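Transcriptional regulator (PDB 7DWM) probably binds DNA as a LuxR-type transcriptional regulator and holds the small molecule 3,5-dimethylpyrazin-2-ol in a pocket of its PAS fold. Local coordinates at residues 44-52 against 61-69; 159-169 against 192-203. All blocks are in the same frame, centred on the assembly; numbering follows the deposited sequence.

Contact 1 of 2, residues 44-52 against 61-69; sequences FRELVGMKN and ADMDCETAA. With A1U (3,5-dimethylpyrazin-2-ol), chain C.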
loop_
_atom_site.group_PDB
_atom_site.type_symbol
_atom_site.label_atom_id
_atom_site.label_comp_id
_atom_site.label_asym_id
_atom_site.label_seq_id
_atom_site.Cartn_x
_atom_site.Cartn_y
_atom_site.Cartn_z
ATOM N N PHE A 44 6.732 16.423 10.356
ATOM C CA PHE A 44 7.995 15.693 10.326
ATOM C C PHE A 44 8.919 16.148 11.443
ATOM O O PHE A 44 9.553 15.320 12.107
ATOM C CB PHE A 44 8.697 15.841 8.980
ATOM C CG PHE A 44 9.993 15.085 8.911
ATOM C CD1 PHE A 44 11.200 15.717 9.162
ATOM C CD2 PHE A 44 9.996 13.727 8.650
ATOM C CE1 PHE A 44 12.384 15.014 9.123
ATOM C CE2 PHE A 44 11.180 13.020 8.606
ATOM C CZ PHE A 44 12.375 13.664 8.845
ATOM N N ARG A 45 9.034 17.461 11.648
ATOM C CA ARG A 45 9.888 17.939 12.722
ATOM C C ARG A 45 9.359 17.526 14.086
ATOM O O ARG A 45 10.143 17.412 15.028
ATOM C CB ARG A 45 10.004 19.464 12.680
ATOM C CG ARG A 45 10.907 20.036 11.599
ATOM C CD ARG A 45 11.046 21.545 11.779
ATOM N NE ARG A 45 9.956 22.094 12.584
ATOM C CZ ARG A 45 8.904 22.738 12.087
ATOM N NH1 ARG A 45 8.792 22.922 10.779
ATOM N NH2 ARG A 45 7.961 23.198 12.901
ATOM N N GLU A 46 8.072 17.217 14.198
ATOM C CA GLU A 46 7.521 16.732 15.454
ATOM C C GLU A 46 7.655 15.228 15.625
ATOM O O GLU A 46 7.608 14.743 16.762
ATOM C CB GLU A 46 6.048 17.130 15.566
ATOM C CG GLU A 46 5.492 17.037 16.971
ATOM C CD GLU A 46 4.567 18.185 17.300
ATOM O OE1 GLU A 46 4.441 19.109 16.468
ATOM O OE2 GLU A 46 3.965 18.160 18.393
ATOM N N LEU A 47 7.841 14.479 14.539
ATOM C CA LEU A 47 8.060 13.043 14.683
ATOM C C LEU A 47 9.481 12.764 15.158
ATOM O O LEU A 47 9.716 11.838 15.942
ATOM C CB LEU A 47 7.769 12.337 13.361
ATOM C CG LEU A 47 7.995 10.829 13.337
ATOM C CD1 LEU A 47 6.782 10.144 13.930
ATOM C CD2 LEU A 47 8.260 10.321 11.926
ATOM N N VAL A 48 10.437 13.567 14.698
ATOM C CA VAL A 48 11.740 13.663 15.338
ATOM C C VAL A 48 11.518 14.615 16.510
ATOM O O VAL A 48 10.471 15.268 16.588
ATOM C CB VAL A 48 12.804 14.153 14.335
ATOM C CG1 VAL A 48 14.173 14.358 14.986
ATOM C CG2 VAL A 48 12.920 13.173 13.173
ATOM N N GLY A 49 12.473 14.699 17.433
ATOM C CA GLY A 49 12.336 15.510 18.633
ATOM C C GLY A 49 12.201 17.007 18.407
ATOM O O GLY A 49 12.128 17.780 19.367
ATOM N N MET A 50 12.158 17.428 17.139
ATOM C CA MET A 50 12.197 18.847 16.765
ATOM C C MET A 50 10.807 19.479 16.856
ATOM O O MET A 50 10.270 20.055 15.909
ATOM C CB MET A 50 12.791 18.982 15.369
ATOM C CG MET A 50 14.043 18.133 15.126
ATOM S SD MET A 50 15.532 18.620 16.052
ATOM C CE MET A 50 15.170 18.010 17.690
ATOM N N LYS A 51 10.213 19.365 18.046
ATOM C CA LYS A 51 8.845 19.888 18.315
ATOM C C LYS A 51 8.758 21.362 17.926
ATOM O O LYS A 51 7.980 21.688 17.022
ATOM C CB LYS A 51 8.502 19.754 19.799
ATOM C CG LYS A 51 7.030 19.553 20.115
ATOM C CD LYS A 51 6.163 20.701 19.691
ATOM C CE LYS A 51 4.828 20.714 20.401
ATOM N NZ LYS A 51 4.942 20.255 21.805
ATOM N N ASN A 52 9.463 22.226 18.648
ATOM C CA ASN A 52 9.456 23.643 18.313
ATOM C C ASN A 52 10.775 24.173 17.778
ATOM O O ASN A 52 10.808 25.311 17.295
ATOM C CB ASN A 52 9.012 24.487 19.515
ATOM C CG ASN A 52 9.551 23.968 20.828
ATOM O OD1 ASN A 52 10.516 23.205 20.868
ATOM N ND2 ASN A 52 8.916 24.377 21.918
ATOM N N ALA A 61 21.114 12.924 10.809
ATOM C CA ALA A 61 21.563 12.785 12.192
ATOM C C ALA A 61 21.078 14.024 12.933
ATOM O O ALA A 61 21.826 14.949 13.257
ATOM C CB ALA A 61 23.073 12.647 12.273
ATOM N N ASP A 62 19.783 14.027 13.206
ATOM C CA ASP A 62 19.114 15.194 13.757
ATOM C C ASP A 62 19.314 15.239 15.267
ATOM O O ASP A 62 20.120 14.495 15.834
ATOM C CB ASP A 62 17.630 15.164 13.404
ATOM C CG ASP A 62 17.340 15.711 12.015
ATOM O OD1 ASP A 62 16.917 16.881 11.937
ATOM O OD2 ASP A 62 17.528 14.984 11.012
ATOM N N MET A 63 18.563 16.131 15.912
ATOM C CA MET A 63 18.566 16.317 17.355
ATOM C C MET A 63 17.437 15.452 17.922
ATOM O O MET A 63 16.416 15.249 17.256
ATOM C CB MET A 63 18.313 17.785 17.723
ATOM C CG MET A 63 19.114 18.891 17.031
ATOM S SD MET A 63 20.434 19.701 17.943
ATOM C CE MET A 63 19.513 21.197 18.328
ATOM N N ASP A 64 17.660 14.882 19.105
ATOM C CA ASP A 64 16.570 14.428 19.978
ATOM C C ASP A 64 15.699 13.294 19.405
ATOM O O ASP A 64 14.494 13.224 19.681
ATOM C CB ASP A 64 15.683 15.627 20.322
ATOM C CG ASP A 64 16.342 16.592 21.322
ATOM O OD1 ASP A 64 17.568 16.754 21.276
ATOM O OD2 ASP A 64 15.623 17.203 22.145
ATOM N N CYS A 65 16.323 12.332 18.713
ATOM C CA CYS A 65 15.537 11.151 18.355
ATOM C C CYS A 65 16.441 10.066 17.810
ATOM O O CYS A 65 17.484 10.347 17.219
ATOM C CB CYS A 65 14.430 11.459 17.333
ATOM S SG CYS A 65 13.340 10.044 17.083
ATOM N N GLU A 66 16.007 8.824 18.007
ATOM C CA GLU A 66 16.827 7.657 17.710
ATOM C C GLU A 66 16.988 7.444 16.214
ATOM O O GLU A 66 17.902 6.716 15.800
ATOM C CB GLU A 66 16.213 6.406 18.349
ATOM C CG GLU A 66 15.949 6.533 19.840
ATOM C CD GLU A 66 16.942 5.760 20.684
ATOM O OE1 GLU A 66 16.708 5.646 21.906
ATOM O OE2 GLU A 66 17.951 5.269 20.130
ATOM N N THR A 67 16.102 8.048 15.408
ATOM C CA THR A 67 16.238 8.022 13.959
ATOM C C THR A 67 17.668 8.265 13.517
ATOM O O THR A 67 18.127 7.649 12.550
ATOM C CB THR A 67 15.316 9.072 13.337
ATOM O OG1 THR A 67 15.289 10.244 14.153
ATOM C CG2 THR A 67 13.900 8.527 13.216
ATOM N N ALA A 68 18.396 9.131 14.226
ATOM C CA ALA A 68 19.736 9.520 13.801
ATOM C C ALA A 68 20.669 8.325 13.640
ATOM O O ALA A 68 21.595 8.368 12.818
ATOM C CB ALA A 68 20.335 10.519 14.796
ATOM N N ALA A 69 20.450 7.251 14.405
ATOM C CA ALA A 69 21.333 6.096 14.289
ATOM C C ALA A 69 21.286 5.470 12.903
ATOM O O ALA A 69 22.263 4.836 12.487
ATOM C CB ALA A 69 20.976 5.049 15.346
HETATM C CAB A1U C . 13.260 8.174 7.861
HETATM C CAC A1U C . 12.875 9.323 8.595
HETATM C CAE A1U C . 13.626 10.670 6.830
HETATM C CAF A1U C . 13.981 9.472 6.174
HETATM C CAG A1U C . 12.259 9.161 9.957
HETATM C CAH A1U C . 13.839 12.024 6.224
HETATM N NAA A1U C . 13.829 8.228 6.627
HETATM N NAD A1U C . 13.070 10.560 8.051
HETATM O OAI A1U C . 14.558 9.636 4.900
#

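Contact 2 of 2, residues 159-169 against 192-203; sequences LNLTEREELVL and IEHAIERIRNKF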
loop_
_atom_site.group_PDB
_atom_site.type_symbol
_atom_site.label_atom_id
_atom_site.label_comp_id
_atom_site.label_asym_id
_atom_site.label_seq_id
_atom_site.Cartn_x
_atom_site.Cartn_y
_atom_site.Cartn_z
ATOM N N LEU A 159 -5.914 -16.645 22.889
ATOM C CA LEU A 159 -4.914 -17.707 22.952
ATOM C C LEU A 159 -3.503 -17.132 22.857
ATOM O O LEU A 159 -3.295 -16.052 22.303
ATOM C CB LEU A 159 -5.157 -18.739 21.849
ATOM C CG LEU A 159 -5.294 -18.220 20.418
ATOM C CD1 LEU A 159 -4.621 -19.177 19.455
ATOM C CD2 LEU A 159 -6.756 -18.022 20.045
ATOM N N ASN A 160 -2.537 -17.873 23.394
ATOM C CA ASN A 160 -1.183 -17.383 23.657
ATOM C C ASN A 160 -0.185 -18.200 22.844
ATOM O O ASN A 160 0.419 -19.150 23.346
ATOM C CB ASN A 160 -0.873 -17.439 25.158
ATOM C CG ASN A 160 -1.714 -16.469 25.965
ATOM O OD1 ASN A 160 -2.897 -16.711 26.213
ATOM N ND2 ASN A 160 -1.108 -15.363 26.383
ATOM N N LEU A 161 -0.011 -17.828 21.581
ATOM C CA LEU A 161 1.015 -18.464 20.768
ATOM C C LEU A 161 2.395 -17.996 21.209
ATOM O O LEU A 161 2.608 -16.816 21.504
ATOM C CB LEU A 161 0.810 -18.136 19.289
ATOM C CG LEU A 161 -0.565 -18.384 18.668
ATOM C CD1 LEU A 161 -0.557 -17.972 17.207
ATOM C CD2 LEU A 161 -0.968 -19.841 18.813
ATOM N N THR A 162 3.338 -18.934 21.259
ATOM C CA THR A 162 4.721 -18.594 21.539
ATOM C C THR A 162 5.341 -17.908 20.323
ATOM O O THR A 162 4.708 -17.737 19.277
ATOM C CB THR A 162 5.505 -19.843 21.934
ATOM O OG1 THR A 162 5.765 -20.637 20.769
ATOM C CG2 THR A 162 4.717 -20.664 22.941
ATOM N N GLU A 163 6.607 -17.511 20.458
ATOM C CA GLU A 163 7.272 -16.814 19.362
ATOM C C GLU A 163 7.491 -17.739 18.171
ATOM O O GLU A 163 7.165 -17.387 17.028
ATOM C CB GLU A 163 8.598 -16.228 19.849
ATOM C CG GLU A 163 8.437 -14.986 20.713
ATOM C CD GLU A 163 9.640 -14.064 20.647
ATOM O OE1 GLU A 163 9.469 -12.849 20.875
ATOM O OE2 GLU A 163 10.755 -14.555 20.370
ATOM N N ARG A 164 8.015 -18.942 18.421
ATOM C CA ARG A 164 8.210 -19.887 17.327
ATOM C C ARG A 164 6.877 -20.315 16.728
ATOM O O ARG A 164 6.769 -20.495 15.510
ATOM C CB ARG A 164 8.996 -21.108 17.802
ATOM C CG ARG A 164 9.099 -22.207 16.747
ATOM C CD ARG A 164 9.834 -23.427 17.261
ATOM N NE ARG A 164 11.150 -23.076 17.784
ATOM C CZ ARG A 164 11.919 -23.902 18.481
ATOM N NH1 ARG A 164 13.103 -23.496 18.919
ATOM N NH2 ARG A 164 11.509 -25.137 18.741
ATOM N N GLU A 165 5.850 -20.476 17.566
ATOM C CA GLU A 165 4.527 -20.812 17.053
ATOM C C GLU A 165 3.976 -19.689 16.189
ATOM O O GLU A 165 3.336 -19.941 15.162
ATOM C CB GLU A 165 3.578 -21.118 18.212
ATOM C CG GLU A 165 3.780 -22.505 18.812
ATOM C CD GLU A 165 3.193 -22.643 20.206
ATOM O OE1 GLU A 165 3.415 -23.698 20.835
ATOM O OE2 GLU A 165 2.507 -21.706 20.671
ATOM N N GLU A 166 4.224 -18.438 16.586
ATOM C CA GLU A 166 3.822 -17.307 15.758
ATOM C C GLU A 166 4.520 -17.338 14.403
ATOM O O GLU A 166 3.892 -17.081 13.370
ATOM C CB GLU A 166 4.102 -15.994 16.488
ATOM C CG GLU A 166 3.043 -15.641 17.524
ATOM C CD GLU A 166 3.130 -14.202 17.995
ATOM O OE1 GLU A 166 4.240 -13.630 17.966
ATOM O OE2 GLU A 166 2.087 -13.643 18.395
ATOM N N LEU A 167 5.821 -17.646 14.387
ATOM C CA LEU A 167 6.542 -17.749 13.117
ATOM C C LEU A 167 5.961 -18.862 12.246
ATOM O O LEU A 167 5.696 -18.672 11.046
ATOM C CB LEU A 167 8.024 -18.003 13.382
ATOM C CG LEU A 167 9.001 -16.849 13.153
ATOM C CD1 LEU A 167 8.829 -15.788 14.222
ATOM C CD2 LEU A 167 10.432 -17.356 13.140
ATOM N N VAL A 168 5.775 -20.042 12.844
ATOM C CA VAL A 168 5.247 -21.190 12.117
ATOM C C VAL A 168 3.882 -20.863 11.528
ATOM O O VAL A 168 3.598 -21.201 10.376
ATOM C CB VAL A 168 5.189 -22.426 13.035
ATOM C CG1 VAL A 168 4.388 -23.543 12.380
ATOM C CG2 VAL A 168 6.593 -22.904 13.366
ATOM N N LEU A 169 3.022 -20.196 12.299
ATOM C CA LEU A 169 1.693 -19.869 11.794
ATOM C C LEU A 169 1.751 -18.798 10.709
ATOM O O LEU A 169 1.004 -18.868 9.726
ATOM C CB LEU A 169 0.787 -19.424 12.943
ATOM C CG LEU A 169 -0.678 -19.224 12.551
ATOM C CD1 LEU A 169 -1.259 -20.545 12.094
ATOM C CD2 LEU A 169 -1.470 -18.656 13.714
ATOM N N ILE A 192 8.935 -28.918 13.519
ATOM C CA ILE A 192 7.925 -28.010 12.992
ATOM C C ILE A 192 6.551 -28.659 13.082
ATOM O O ILE A 192 5.543 -27.988 13.334
ATOM C CB ILE A 192 8.275 -27.605 11.547
ATOM C CG1 ILE A 192 9.567 -26.783 11.522
ATOM C CG2 ILE A 192 7.126 -26.840 10.894
ATOM C CD1 ILE A 192 9.467 -25.453 12.233
ATOM N N GLU A 193 6.490 -29.977 12.880
ATOM C CA GLU A 193 5.223 -30.692 12.998
ATOM C C GLU A 193 4.693 -30.646 14.429
ATOM O O GLU A 193 3.487 -30.476 14.645
ATOM C CB GLU A 193 5.401 -32.136 12.530
ATOM C CG GLU A 193 4.226 -32.692 11.745
ATOM C CD GLU A 193 4.086 -32.064 10.374
ATOM O OE1 GLU A 193 4.946 -32.326 9.505
ATOM O OE2 GLU A 193 3.114 -31.309 10.166
ATOM N N HIS A 194 5.580 -30.801 15.416
ATOM C CA HIS A 194 5.176 -30.636 16.813
ATOM C C HIS A 194 4.639 -29.230 17.071
ATOM O O HIS A 194 3.621 -29.054 17.761
ATOM C CB HIS A 194 6.361 -30.923 17.737
ATOM C CG HIS A 194 6.701 -32.373 17.861
ATOM N ND1 HIS A 194 5.744 -33.357 17.988
ATOM C CD2 HIS A 194 7.898 -33.009 17.879
ATOM C CE1 HIS A 194 6.336 -34.535 18.079
ATOM N NE2 HIS A 194 7.642 -34.352 18.016
ATOM N N ALA A 195 5.316 -28.216 16.524
ATOM C CA ALA A 195 4.844 -26.843 16.687
ATOM C C ALA A 195 3.457 -26.656 16.078
ATOM O O ALA A 195 2.589 -26.002 16.672
ATOM C CB ALA A 195 5.839 -25.865 16.065
ATOM N N ILE A 196 3.237 -27.217 14.886
ATOM C CA ILE A 196 1.931 -27.122 14.239
ATOM C C ILE A 196 0.869 -27.825 15.072
ATOM O O ILE A 196 -0.269 -27.356 15.176
ATOM C CB ILE A 196 1.991 -27.688 12.809
ATOM C CG1 ILE A 196 2.911 -26.837 11.936
ATOM C CG2 ILE A 196 0.598 -27.742 12.194
ATOM C CD1 ILE A 196 3.161 -27.428 10.573
ATOM N N GLU A 197 1.218 -28.969 15.663
ATOM C CA GLU A 197 0.270 -29.673 16.520
ATOM C C GLU A 197 -0.141 -28.808 17.705
ATOM O O GLU A 197 -1.331 -28.714 18.039
ATOM C CB GLU A 197 0.878 -30.991 16.999
ATOM C CG GLU A 197 0.119 -31.650 18.138
ATOM C CD GLU A 197 -1.012 -32.535 17.650
ATOM O OE1 GLU A 197 -1.728 -33.107 18.498
ATOM O OE2 GLU A 197 -1.183 -32.659 16.419
ATOM N N ARG A 198 0.828 -28.133 18.331
ATOM C CA ARG A 198 0.489 -27.318 19.493
ATOM C C ARG A 198 -0.313 -26.081 19.096
ATOM O O ARG A 198 -1.234 -25.676 19.816
ATOM C CB ARG A 198 1.757 -26.919 20.248
ATOM C CG ARG A 198 2.243 -27.986 21.212
ATOM C CD ARG A 198 3.396 -27.493 22.065
ATOM N NE ARG A 198 4.666 -28.075 21.645
ATOM C CZ ARG A 198 5.483 -27.519 20.759
ATOM N NH1 ARG A 198 6.619 -28.123 20.435
ATOM N NH2 ARG A 198 5.168 -26.358 20.196
ATOM N N ILE A 199 -0.019 -25.501 17.929
ATOM C CA ILE A 199 -0.823 -24.383 17.433
ATOM C C ILE A 199 -2.256 -24.830 17.173
ATOM O O ILE A 199 -3.223 -24.192 17.617
ATOM C CB ILE A 199 -0.196 -23.790 16.159
ATOM C CG1 ILE A 199 1.127 -23.098 16.469
ATOM C CG2 ILE A 199 -1.163 -22.823 15.491
ATOM C CD1 ILE A 199 2.003 -22.930 15.249
ATOM N N ARG A 200 -2.408 -25.924 16.422
ATOM C CA ARG A 200 -3.716 -26.502 16.140
ATOM C C ARG A 200 -4.524 -26.705 17.415
ATOM O O ARG A 200 -5.695 -26.317 17.493
ATOM C CB ARG A 200 -3.533 -27.826 15.399
ATOM C CG ARG A 200 -4.686 -28.210 14.508
ATOM C CD ARG A 200 -4.682 -29.706 14.262
ATOM N NE ARG A 200 -5.188 -30.447 15.413
ATOM C CZ ARG A 200 -4.559 -31.473 15.975
ATOM N NH1 ARG A 200 -3.395 -31.885 15.493
ATOM N NH2 ARG A 200 -5.095 -32.089 17.021
ATOM N N ASN A 201 -3.908 -27.316 18.430
ATOM C CA ASN A 201 -4.638 -27.579 19.666
ATOM C C ASN A 201 -4.985 -26.288 20.394
ATOM O O ASN A 201 -6.052 -26.187 21.010
ATOM C CB ASN A 201 -3.836 -28.519 20.562
ATOM C CG ASN A 201 -4.034 -29.972 20.185
ATOM O OD1 ASN A 201 -5.031 -30.326 19.554
ATOM N ND2 ASN A 201 -3.086 -30.820 20.564
ATOM N N LYS A 202 -4.100 -25.287 20.341
ATOM C CA LYS A 202 -4.433 -23.999 20.935
ATOM C C LYS A 202 -5.633 -23.360 20.245
ATOM O O LYS A 202 -6.434 -22.680 20.895
ATOM C CB LYS A 202 -3.221 -23.069 20.888
ATOM C CG LYS A 202 -2.247 -23.302 22.028
ATOM C CD LYS A 202 -1.068 -22.347 21.983
ATOM C CE LYS A 202 -0.027 -22.745 23.017
ATOM N NZ LYS A 202 1.089 -21.767 23.117
ATOM N N PHE A 203 -5.773 -23.564 18.934
ATOM C CA PHE A 203 -6.943 -23.059 18.224
ATOM C C PHE A 203 -8.181 -23.914 18.455
ATOM O O PHE A 203 -9.299 -23.443 18.211
ATOM C CB PHE A 203 -6.665 -22.979 16.722
ATOM C CG PHE A 203 -6.031 -21.691 16.292
ATOM C CD1 PHE A 203 -6.786 -20.696 15.695
ATOM C CD2 PHE A 203 -4.677 -21.475 16.487
ATOM C CE1 PHE A 203 -6.201 -19.508 15.297
ATOM C CE2 PHE A 203 -4.087 -20.290 16.092
ATOM C CZ PHE A 203 -4.849 -19.305 15.496
#

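Contact 1 of 2, residues 44-52 against 61-69
Val48, Gly49 and Met50, just past the end of helix 42-47, lie against the loop 61-69, joining two parts of the PAS fold that both reach the bound 3,5-dimethylpyrazin-2-ol. Earlier in the helix, Phe44 turns the edge of its ring to this ligand, with CE2 3.2 Å from the ring nitrogen NAD and the nitrogen lying in the phenyl plane. The pocket residues Phe105 and Phe122 also touch this phenyl group. Leu47 takes part chiefly through its carbonyl, whose O is 4.2 Å from Cys65 SG, while its side chain rests on Tyr96, Phe103 and Phe105. Val48 is the first residue to leave helical geometry, and its methyls divide the work. Val48 CG1, set opposite the backbone N (chi1 176°), reaches Cys65 CB at 3.7 Å and also packs on Asp62 CB. Val48 CG2 lies 3.9 Å from Thr67 OG1. On its other branch Thr67 sends its own CG2 to the ligand methyl CAG, 3.7 Å away. Gly49 brings the backbones together, its CA making a CH...O contact of 3.3 Å with Asp64 O, bent to 130° at the hydrogen. Met50 is the centre of an inverse gamma turn; its methyl lies near Met63 and Asp64 CB in the model, but its exact position is doubtful. The Asp64 carboxylate itself forms a salt bridge with Arg53. The junction thus relies mainly on apolar packing by Val48 and a close backbone approach at Gly49, so that shape more than directed polar bonding fits this loop to the helix end beside the ligand.

Contact 2 of 2, residues 159-169 against 192-203
Glu165 and Val168 of helix 163-172 sit as knobs in holes of helix 189-203 in the LuxR-type helix-turn-helix domain, where helix 189-203 is probably the DNA-recognition helix. The axes of helix segments 163-169 and 192-203 cross at -93°. Glu165 is the polar centre. Glu165 OE2 accepts from Lys202 NZ at 2.8 Å on the syn lone pair. Thr162 N reaches the same Glu165 OE2 at 3.0 Å from above the carboxylate plane. Glu165 OE1 takes Arg198 NH2 at 3.2 Å with its anti lone pair; carboxylate and guanidinium are nearly coplanar, 29° apart. In turn Thr162 OG1 accepts from Glu165 N at 3.2 Å, completing a capping box at the helix start. Lys202, its chain extended beyond CG, spends a second bond on Asn160 O, 2.7 Å from NZ. This network satisfies both oxygens of a buried carboxylate and probably favours its ionised form. Beside it, Val168 CG1 meets Ile196 CG1 at 3.6 Å, and its CG2 packs toward Ile192 and Ala195. Helix 208-217 backs Ile199 and Phe203 through Leu211. At the far end, Leu159 CD1 stands over one face of the Phe203 ring, 3.9 Å from its centroid, as a CH-pi contact.

Overall arrangement
The two contacts belong to different modules and lie on opposite sides of the chain's centre: contact 1 in the PAS fold, contact 2 in the LuxR-type helix-turn-helix domain. Their centres are about 39 Å apart and their nearest atoms about 20 Å apart, so they do not touch. Contact 1 contributes Phe44 and Thr67 to the ligand pocket, whereas contact 2 packs helix 163-172 against the probable DNA-reading helix. At this separation any effect of the ligand on that helix within the chain is probably indirect. Leu167, on helix 163-172 but taking no part in contact 2, packs on Leu142 of the second subunit; the segments of contact 1 touch no other protein chain of the assembly.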